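Local coordinates for structural polyprotein, VP3 (Israeli acute paralysis virus, PDB 5CDD) that probably serves as a structural building block of the virus capsid, being the VP3 portion of a longer structural polyprotein, at residues K79-G84 and I240-K245; R140-K145 and N197-T202; R152-F157 and N188-L193. All coordinates share one frame; numbering follows the deposited sequence.

The three contacts lie on the same side of the chain's centre and nest along the sequence, 152-157/188-193 within 140-145/197-202 and that within 79-84/240-245. Contacts 1 and 3 reach the same antiparallel sheet, their centres about 11 Å apart. There strand 236-247 borders strand 150-159, and Val243 N lies 2.7 Å from Arg152 O, probably as a hydrogen bond. Contact 2 belongs to the other sheet, its centre about 15 Å from that of contact 1 and about 12 Å from that of contact 3. The sheets meet through side chains: Ile240 CD1 is 4.1 Å from Ile141 CD1, and Val201, just before strand 202-205, packs on Tyr191.

Contact 1 (K79-G84 and I240-K245); sequences KPIANG and IRPVTK
Arg241 lays the aliphatic part of its side chain beside Pro80, the two pointing the same way, and this is the closely packed part of the contact. Its CG is 3.3 Å from Pro80 N, and its CD is 3.8 Å from Pro80 CD. CG is put there by a chi1 of -53°, which sets it anti to the carbonyl carbon. The guanidinium finds its partners outside both segments: NH2 forms a salt bridge with Glu154, and NH1 is hydrogen-bonded to the carbonyl oxygens of Ala183 and Leu178.

Beside this packing, one backbone hydrogen bond joins the segments, from Ile81 N to Ile240 O at 3.0 Å. It is nearly straight, with 172° at the hydrogen. The same oxygen also receives a CA-H...O contact from Pro80, CA to O 3.5 Å. Family and topology identify a capsid jelly roll, in which 79-84 belongs to the loop joining strands B and C, while 240-242 lies on strand H, between strands 90-92 and 150-159 of the CHEF sheet. Neither Pro80 nor Pro242 has an N-H to donate; the backbone of Pro242 is hydrogen-bonded to Gln78, and its CD lies 3.3 Å from Lys79 O. On the flank facing Leu153, Ile81 CD1 meets Ile240 CG2 at 3.8 Å; both isoleucines also pack on that leucine.

The looser side is that of Lys79. Its backbone touches Arg241 and Pro242, but the CB bond is directed away from the strand, and the partly exposed side chain is nearest to 240-245 at Lys79 CB to Pro242 CD, 5.5 Å.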
loop_
_atom_site.group_PDB
_atom_site.type_symbol
_atom_site.label_atom_id
_atom_site.label_comp_id
_atom_site.label_asym_id
_atom_site.label_seq_id
_atom_site.Cartn_x
_atom_site.Cartn_y
_atom_site.Cartn_z
ATOM N N LYS B 79 67.094 33.138 12.198
ATOM C CA LYS B 79 66.458 34.388 11.791
ATOM C C LYS B 79 65.561 34.063 10.603
ATOM O O LYS B 79 66.039 33.582 9.575
ATOM C CB LYS B 79 67.508 35.427 11.381
ATOM C CG LYS B 79 66.911 36.754 10.926
ATOM C CD LYS B 79 67.971 37.740 10.452
ATOM C CE LYS B 79 67.334 38.983 9.833
ATOM N NZ LYS B 79 66.464 38.641 8.669
ATOM N N PRO B 80 64.248 34.330 10.721
ATOM C CA PRO B 80 63.371 34.018 9.592
ATOM C C PRO B 80 63.887 34.593 8.287
ATOM O O PRO B 80 64.208 35.778 8.205
ATOM C CB PRO B 80 62.032 34.620 10.015
ATOM C CG PRO B 80 62.433 35.775 10.856
ATOM C CD PRO B 80 63.545 35.182 11.697
ATOM N N ILE B 81 63.981 33.739 7.273
ATOM C CA ILE B 81 64.459 34.155 5.962
ATOM C C ILE B 81 63.760 35.415 5.480
ATOM O O ILE B 81 62.541 35.436 5.310
ATOM C CB ILE B 81 64.251 33.048 4.919
ATOM C CG1 ILE B 81 65.269 31.941 5.163
ATOM C CG2 ILE B 81 64.377 33.625 3.510
ATOM C CD1 ILE B 81 65.102 30.742 4.296
ATOM N N ALA B 82 64.543 36.462 5.245
ATOM C CA ALA B 82 63.999 37.734 4.794
ATOM C C ALA B 82 63.441 37.655 3.390
ATOM O O ALA B 82 64.054 37.076 2.497
ATOM C CB ALA B 82 65.065 38.812 4.851
ATOM N N ASN B 83 62.273 38.258 3.207
ATOM C CA ASN B 83 61.592 38.296 1.920
ATOM C C ASN B 83 60.913 39.655 1.870
ATOM O O ASN B 83 59.729 39.781 1.544
ATOM C CB ASN B 83 60.552 37.179 1.841
ATOM C CG ASN B 83 59.860 37.125 0.499
ATOM O OD1 ASN B 83 60.503 36.970 -0.540
ATOM N ND2 ASN B 83 58.541 37.252 0.511
ATOM N N GLY B 84 61.695 40.677 2.192
ATOM C CA GLY B 84 61.168 42.023 2.239
ATOM C C GLY B 84 60.357 42.057 3.516
ATOM O O GLY B 84 60.720 41.403 4.496
ATOM N N ILE B 240 60.498 29.674 8.811
ATOM C CA ILE B 240 61.654 29.080 8.151
ATOM C C ILE B 240 62.934 29.843 8.501
ATOM O O ILE B 240 63.181 30.936 7.986
ATOM C CB ILE B 240 61.464 29.075 6.619
ATOM C CG1 ILE B 240 60.130 28.413 6.268
ATOM C CG2 ILE B 240 62.607 28.326 5.953
ATOM C CD1 ILE B 240 59.802 28.426 4.791
ATOM N N ARG B 241 63.746 29.258 9.380
ATOM C CA ARG B 241 64.994 29.878 9.814
ATOM C C ARG B 241 66.171 28.924 9.651
ATOM O O ARG B 241 66.061 27.734 9.944
ATOM C CB ARG B 241 64.894 30.294 11.284
ATOM C CG ARG B 241 63.696 31.161 11.610
ATOM C CD ARG B 241 63.710 31.602 13.065
ATOM N NE ARG B 241 63.864 30.476 13.979
ATOM C CZ ARG B 241 63.715 30.559 15.297
ATOM N NH1 ARG B 241 63.403 31.720 15.857
ATOM N NH2 ARG B 241 63.880 29.485 16.055
ATOM N N PRO B 242 67.317 29.437 9.177
ATOM C CA PRO B 242 68.498 28.589 8.995
ATOM C C PRO B 242 69.086 28.147 10.333
ATOM O O PRO B 242 69.245 28.958 11.244
ATOM C CB PRO B 242 69.460 29.496 8.227
ATOM C CG PRO B 242 68.547 30.448 7.508
ATOM C CD PRO B 242 67.520 30.757 8.558
ATOM N N VAL B 243 69.395 26.860 10.455
ATOM C CA VAL B 243 69.998 26.331 11.676
ATOM C C VAL B 243 71.504 26.357 11.447
ATOM O O VAL B 243 72.285 26.682 12.343
ATOM C CB VAL B 243 69.554 24.876 11.941
ATOM C CG1 VAL B 243 70.331 24.297 13.112
ATOM C CG2 VAL B 243 68.072 24.837 12.235
ATOM N N THR B 244 71.887 26.009 10.223
ATOM C CA THR B 244 73.278 25.990 9.794
ATOM C C THR B 244 73.372 26.889 8.567
ATOM O O THR B 244 72.674 26.673 7.576
ATOM C CB THR B 244 73.726 24.564 9.416
ATOM O OG1 THR B 244 73.724 23.739 10.586
ATOM C CG2 THR B 244 75.121 24.581 8.805
ATOM N N LYS B 245 74.232 27.898 8.639
ATOM C CA LYS B 245 74.408 28.842 7.542
ATOM C C LYS B 245 74.608 28.125 6.207
ATOM O O LYS B 245 75.115 27.004 6.164
ATOM C CB LYS B 245 75.597 29.755 7.843
ATOM C CG LYS B 245 75.476 31.142 7.242
ATOM C CD LYS B 245 76.442 32.106 7.906
ATOM C CE LYS B 245 76.189 33.534 7.457
ATOM N NZ LYS B 245 77.084 34.499 8.153
#

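Contact 2 (R140-K145 and N197-T202); sequences RITVVK and NDTEVT
The Arg140 guanidinium meets Glu200 at its edge: Glu200 CD lies in the guanidinium plane, and NH1 forms a salt bridge with OE2 at 2.7 Å. The carboxylate is turned 70° from that plane, and Trp261 makes a cation-pi interaction with this arginine. Thr142 OG1 donates to Glu200 OE2 at 2.9 Å from the anti side, 26° out of the carboxylate plane. The Thr142 chi1 of -51° puts OG1 anti to the carbonyl carbon, on the flank beside Glu200.

In the backbone, strand D of the jelly roll runs antiparallel to the chain leading into strand G of the BIDG sheet. Ile141 N donates to Val201 O, and Val143 N to Thr199 O, both at 2.9 Å; Arg140 and Thr202 form a non-hydrogen-bonded pair. Away from the charges, Ile141 CB packs on Val201 CG1 at 4.0 Å.

One neighbouring capsid chain supplies Arg90, whose NH1 also bridges Glu200 OE2, and Glu123, which pairs with Arg140 NH2. Asn8 ND2 of a second neighbouring chain is hydrogen-bonded to Thr202 OG1. With two arginines and a hydroxyl converging on OE2, Glu200 is probably ionised, and its charge would then be balanced from within this chain and across a subunit interface.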
loop_
_atom_site.group_PDB
_atom_site.type_symbol
_atom_site.label_atom_id
_atom_site.label_comp_id
_atom_site.label_asym_id
_atom_site.label_seq_id
_atom_site.Cartn_x
_atom_site.Cartn_y
_atom_site.Cartn_z
ATOM N N ARG B 140 54.665 22.182 0.999
ATOM C CA ARG B 140 55.833 21.481 0.482
ATOM C C ARG B 140 56.928 22.513 0.275
ATOM O O ARG B 140 56.745 23.479 -0.461
ATOM C CB ARG B 140 55.517 20.779 -0.839
ATOM C CG ARG B 140 56.687 19.994 -1.416
ATOM C CD ARG B 140 56.206 18.949 -2.421
ATOM N NE ARG B 140 55.539 19.541 -3.578
ATOM C CZ ARG B 140 56.159 19.978 -4.669
ATOM N NH1 ARG B 140 57.473 19.891 -4.765
ATOM N NH2 ARG B 140 55.457 20.508 -5.660
ATOM N N ILE B 141 58.061 22.304 0.936
ATOM C CA ILE B 141 59.186 23.223 0.852
ATOM C C ILE B 141 60.333 22.606 0.061
ATOM O O ILE B 141 60.947 21.623 0.484
ATOM C CB ILE B 141 59.661 23.600 2.260
ATOM C CG1 ILE B 141 58.475 24.158 3.055
ATOM C CG2 ILE B 141 60.793 24.615 2.178
ATOM C CD1 ILE B 141 58.781 24.424 4.511
ATOM N N THR B 142 60.604 23.197 -1.097
ATOM C CA THR B 142 61.658 22.726 -1.980
ATOM C C THR B 142 62.829 23.705 -1.997
ATOM O O THR B 142 62.639 24.918 -2.000
ATOM C CB THR B 142 61.149 22.574 -3.426
ATOM O OG1 THR B 142 59.941 21.801 -3.440
ATOM C CG2 THR B 142 62.206 21.892 -4.281
ATOM N N VAL B 143 64.045 23.172 -2.016
ATOM C CA VAL B 143 65.236 24.006 -2.053
ATOM C C VAL B 143 65.933 23.774 -3.388
ATOM O O VAL B 143 66.620 22.769 -3.572
ATOM C CB VAL B 143 66.212 23.655 -0.909
ATOM C CG1 VAL B 143 67.417 24.573 -0.964
ATOM C CG2 VAL B 143 65.514 23.783 0.436
ATOM N N VAL B 144 65.738 24.698 -4.321
ATOM C CA VAL B 144 66.351 24.584 -5.635
ATOM C C VAL B 144 67.838 24.902 -5.509
ATOM O O VAL B 144 68.231 26.064 -5.419
ATOM C CB VAL B 144 65.695 25.550 -6.633
ATOM C CG1 VAL B 144 66.271 25.333 -8.012
ATOM C CG2 VAL B 144 64.186 25.334 -6.652
ATOM N N LYS B 145 68.659 23.855 -5.513
ATOM C CA LYS B 145 70.101 24.006 -5.354
ATOM C C LYS B 145 70.899 23.063 -6.254
ATOM O O LYS B 145 70.379 22.512 -7.223
ATOM C CB LYS B 145 70.464 23.708 -3.901
ATOM C CG LYS B 145 70.204 22.253 -3.533
ATOM C CD LYS B 145 70.467 21.960 -2.073
ATOM C CE LYS B 145 70.508 20.458 -1.835
ATOM N NZ LYS B 145 69.283 19.783 -2.337
ATOM N N ASN B 197 70.931 15.707 2.618
ATOM C CA ASN B 197 70.134 14.489 2.568
ATOM C C ASN B 197 68.819 14.640 1.810
ATOM O O ASN B 197 68.351 13.692 1.180
ATOM C CB ASN B 197 69.843 13.999 3.987
ATOM C CG ASN B 197 71.099 13.606 4.735
ATOM O OD1 ASN B 197 71.787 12.654 4.362
ATOM N ND2 ASN B 197 71.409 14.341 5.797
ATOM N N ASP B 198 68.225 15.828 1.869
ATOM C CA ASP B 198 66.952 16.066 1.196
ATOM C C ASP B 198 66.926 17.372 0.413
ATOM O O ASP B 198 67.756 18.254 0.622
ATOM C CB ASP B 198 65.819 16.084 2.226
ATOM C CG ASP B 198 65.778 14.825 3.072
ATOM O OD1 ASP B 198 65.551 13.736 2.504
ATOM O OD2 ASP B 198 65.974 14.927 4.304
ATOM N N THR B 199 65.958 17.481 -0.489
ATOM C CA THR B 199 65.783 18.672 -1.307
ATOM C C THR B 199 64.366 19.171 -1.058
ATOM O O THR B 199 64.048 20.333 -1.305
ATOM C CB THR B 199 65.923 18.348 -2.814
ATOM O OG1 THR B 199 67.228 17.818 -3.074
ATOM C CG2 THR B 199 65.706 19.596 -3.659
ATOM N N GLU B 200 63.526 18.275 -0.549
ATOM C CA GLU B 200 62.127 18.582 -0.294
ATOM C C GLU B 200 61.624 18.023 1.029
ATOM O O GLU B 200 62.301 17.241 1.695
ATOM C CB GLU B 200 61.287 17.994 -1.424
ATOM C CG GLU B 200 60.397 18.969 -2.150
ATOM C CD GLU B 200 59.899 18.391 -3.464
ATOM O OE1 GLU B 200 59.409 17.241 -3.464
ATOM O OE2 GLU B 200 59.993 19.090 -4.492
ATOM N N VAL B 201 60.421 18.452 1.394
ATOM C CA VAL B 201 59.736 18.008 2.601
ATOM C C VAL B 201 58.310 18.531 2.554
ATOM O O VAL B 201 58.074 19.692 2.217
ATOM C CB VAL B 201 60.401 18.528 3.903
ATOM C CG1 VAL B 201 60.343 20.043 3.971
ATOM C CG2 VAL B 201 59.696 17.924 5.110
ATOM N N THR B 202 57.356 17.661 2.862
ATOM C CA THR B 202 55.961 18.059 2.887
ATOM C C THR B 202 55.526 18.071 4.345
ATOM O O THR B 202 55.510 17.035 5.008
ATOM C CB THR B 202 55.080 17.078 2.105
ATOM O OG1 THR B 202 55.422 17.134 0.716
ATOM C CG2 THR B 202 53.616 17.435 2.273
#

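Contact 3 (R152-F157 and N188-L193); sequences RLEIFF and NYKYIL
Leu153 and Leu193 exchange two backbone hydrogen bonds, Leu153 N to Leu193 O at 2.8 Å and Leu193 N to Leu153 O at 2.7 Å. Two residues further along, Ile155 and Tyr191 repeat the reciprocal pair, with Tyr191 N 2.9 Å from Ile155 O. Glu154 with Ile192 and Phe156 with Lys190 are the intervening non-hydrogen-bonded pairs. The strands run at 164°, close to antiparallel.

A side-chain bond follows at the far end. Asn188 ND2 donates to Phe157 O at 3.0 Å, reaching it from above the carbonyl plane, 38° out of it; ND2 is also bonded to Glu158.

This is the pairing of strands E and F in the CHEF sheet of the capsid jelly roll, with strand F outermost within the chain. The face carrying Ile155 and Leu193 turns to the opposing BIDG sheet, where they pack on Ile141 and Val143. Tyr191, on that face too, has its hydroxyl bonded to Asn10 of a neighbouring capsid chain, and Tyr189 meets Phe15 of that chain edge-to-face.

On the other side, the packing contacts are Phe156 CB on Lys190 CB and Ile192 CG2, anti to its own backbone N (chi1 -63° for CG1), over one face of the Arg152 guanidinium, 3.6 Å from NH1 and toward the rim.

Among the charged groups, Glu154 OE2 lies 3.4 Å from Lys190 CD, whereas the lysine NZ is 5.1 Å from that oxygen. Their polar ends are held instead through Ser185, its hydroxyl bonded to Glu154 OE2 and its carbonyl to Lys190 NZ, while Glu154 OE1 forms a salt bridge with Arg241.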
loop_
_atom_site.group_PDB
_atom_site.type_symbol
_atom_site.label_atom_id
_atom_site.label_comp_id
_atom_site.label_asym_id
_atom_site.label_seq_id
_atom_site.Cartn_x
_atom_site.Cartn_y
_atom_site.Cartn_z
ATOM N N ARG B 152 71.418 23.753 6.729
ATOM C CA ARG B 152 70.213 23.173 7.304
ATOM C C ARG B 152 69.142 24.215 7.573
ATOM O O ARG B 152 69.381 25.199 8.268
ATOM C CB ARG B 152 70.557 22.441 8.599
ATOM C CG ARG B 152 71.290 21.137 8.375
ATOM C CD ARG B 152 72.487 21.003 9.304
ATOM N NE ARG B 152 72.106 21.079 10.707
ATOM C CZ ARG B 152 71.304 20.212 11.315
ATOM N NH1 ARG B 152 70.796 19.191 10.640
ATOM N NH2 ARG B 152 71.000 20.377 12.597
ATOM N N LEU B 153 67.956 23.982 7.022
ATOM C CA LEU B 153 66.837 24.897 7.188
ATOM C C LEU B 153 65.886 24.358 8.255
ATOM O O LEU B 153 65.626 23.158 8.319
ATOM C CB LEU B 153 66.117 25.057 5.843
ATOM C CG LEU B 153 65.337 26.339 5.548
ATOM C CD1 LEU B 153 66.225 27.563 5.730
ATOM C CD2 LEU B 153 64.815 26.272 4.122
ATOM N N GLU B 154 65.380 25.250 9.098
ATOM C CA GLU B 154 64.465 24.865 10.166
ATOM C C GLU B 154 63.065 25.399 9.903
ATOM O O GLU B 154 62.893 26.562 9.535
ATOM C CB GLU B 154 64.968 25.403 11.504
ATOM C CG GLU B 154 63.986 25.264 12.654
ATOM C CD GLU B 154 64.444 26.001 13.901
ATOM O OE1 GLU B 154 64.688 27.226 13.820
ATOM O OE2 GLU B 154 64.556 25.354 14.965
ATOM N N ILE B 155 62.068 24.544 10.093
ATOM C CA ILE B 155 60.678 24.931 9.896
ATOM C C ILE B 155 59.900 24.435 11.108
ATOM O O ILE B 155 59.733 23.230 11.288
ATOM C CB ILE B 155 60.088 24.290 8.623
ATOM C CG1 ILE B 155 60.971 24.610 7.414
ATOM C CG2 ILE B 155 58.681 24.816 8.388
ATOM C CD1 ILE B 155 61.591 23.388 6.756
ATOM N N PHE B 156 59.437 25.360 11.941
ATOM C CA PHE B 156 58.694 24.986 13.135
ATOM C C PHE B 156 57.316 25.630 13.161
ATOM O O PHE B 156 57.066 26.612 12.460
ATOM C CB PHE B 156 59.491 25.362 14.395
ATOM C CG PHE B 156 59.635 26.844 14.618
ATOM C CD1 PHE B 156 58.697 27.543 15.375
ATOM C CD2 PHE B 156 60.713 27.542 14.077
ATOM C CE1 PHE B 156 58.829 28.915 15.590
ATOM C CE2 PHE B 156 60.852 28.912 14.286
ATOM C CZ PHE B 156 59.907 29.599 15.045
ATOM N N PHE B 157 56.421 25.061 13.964
ATOM C CA PHE B 157 55.062 25.571 14.082
ATOM C C PHE B 157 54.803 26.204 15.443
ATOM O O PHE B 157 55.133 25.634 16.487
ATOM C CB PHE B 157 54.045 24.450 13.851
ATOM C CG PHE B 157 52.616 24.878 14.056
ATOM C CD1 PHE B 157 52.018 25.794 13.196
ATOM C CD2 PHE B 157 51.877 24.391 15.131
ATOM C CE1 PHE B 157 50.704 26.220 13.405
ATOM C CE2 PHE B 157 50.566 24.811 15.347
ATOM C CZ PHE B 157 49.979 25.727 14.482
ATOM N N ASN B 188 58.871 23.576 20.205
ATOM C CA ASN B 188 57.902 23.604 19.120
ATOM C C ASN B 188 58.059 22.441 18.155
ATOM O O ASN B 188 59.153 21.903 17.988
ATOM C CB ASN B 188 58.024 24.913 18.339
ATOM C CG ASN B 188 57.660 26.117 19.169
ATOM O OD1 ASN B 188 58.277 26.387 20.200
ATOM N ND2 ASN B 188 56.648 26.854 18.727
ATOM N N TYR B 189 56.954 22.051 17.531
ATOM C CA TYR B 189 56.973 20.981 16.546
ATOM C C TYR B 189 57.736 21.538 15.355
ATOM O O TYR B 189 57.429 22.631 14.878
ATOM C CB TYR B 189 55.549 20.618 16.128
ATOM C CG TYR B 189 54.921 19.527 16.961
ATOM C CD1 TYR B 189 55.309 18.197 16.804
ATOM C CD2 TYR B 189 53.941 19.821 17.908
ATOM C CE1 TYR B 189 54.735 17.183 17.567
ATOM C CE2 TYR B 189 53.361 18.816 18.678
ATOM C CZ TYR B 189 53.762 17.500 18.502
ATOM O OH TYR B 189 53.187 16.501 19.255
ATOM N N LYS B 190 58.731 20.799 14.876
ATOM C CA LYS B 190 59.523 21.278 13.749
ATOM C C LYS B 190 60.187 20.182 12.929
ATOM O O LYS B 190 60.139 19.000 13.273
ATOM C CB LYS B 190 60.603 22.240 14.248
ATOM C CG LYS B 190 61.573 21.616 15.241
ATOM C CD LYS B 190 62.665 22.593 15.641
ATOM C CE LYS B 190 63.583 21.987 16.691
ATOM N NZ LYS B 190 62.831 21.617 17.926
ATOM N N TYR B 191 60.809 20.606 11.834
ATOM C CA TYR B 191 61.526 19.716 10.937
ATOM C C TYR B 191 62.761 20.456 10.442
ATOM O O TYR B 191 62.697 21.643 10.122
ATOM C CB TYR B 191 60.666 19.330 9.734
ATOM C CG TYR B 191 61.399 18.439 8.759
ATOM C CD1 TYR B 191 61.635 17.098 9.057
ATOM C CD2 TYR B 191 61.906 18.946 7.564
ATOM C CE1 TYR B 191 62.360 16.285 8.190
ATOM C CE2 TYR B 191 62.635 18.141 6.689
ATOM C CZ TYR B 191 62.858 16.812 7.010
ATOM O OH TYR B 191 63.576 16.008 6.154
ATOM N N ILE B 192 63.887 19.756 10.387
ATOM C CA ILE B 192 65.123 20.361 9.921
ATOM C C ILE B 192 65.522 19.752 8.587
ATOM O O ILE B 192 65.899 18.583 8.511
ATOM C CB ILE B 192 66.260 20.161 10.941
ATOM C CG1 ILE B 192 65.907 20.880 12.244
ATOM C CG2 ILE B 192 67.569 20.696 10.377
ATOM C CD1 ILE B 192 66.949 20.740 13.325
ATOM N N LEU B 193 65.422 20.553 7.534
ATOM C CA LEU B 193 65.767 20.106 6.195
ATOM C C LEU B 193 67.267 20.265 5.968
ATOM O O LEU B 193 67.789 21.379 5.979
ATOM C CB LEU B 193 64.990 20.921 5.157
ATOM C CG LEU B 193 65.141 20.527 3.688
ATOM C CD1 LEU B 193 64.679 19.095 3.486
ATOM C CD2 LEU B 193 64.325 21.474 2.827
#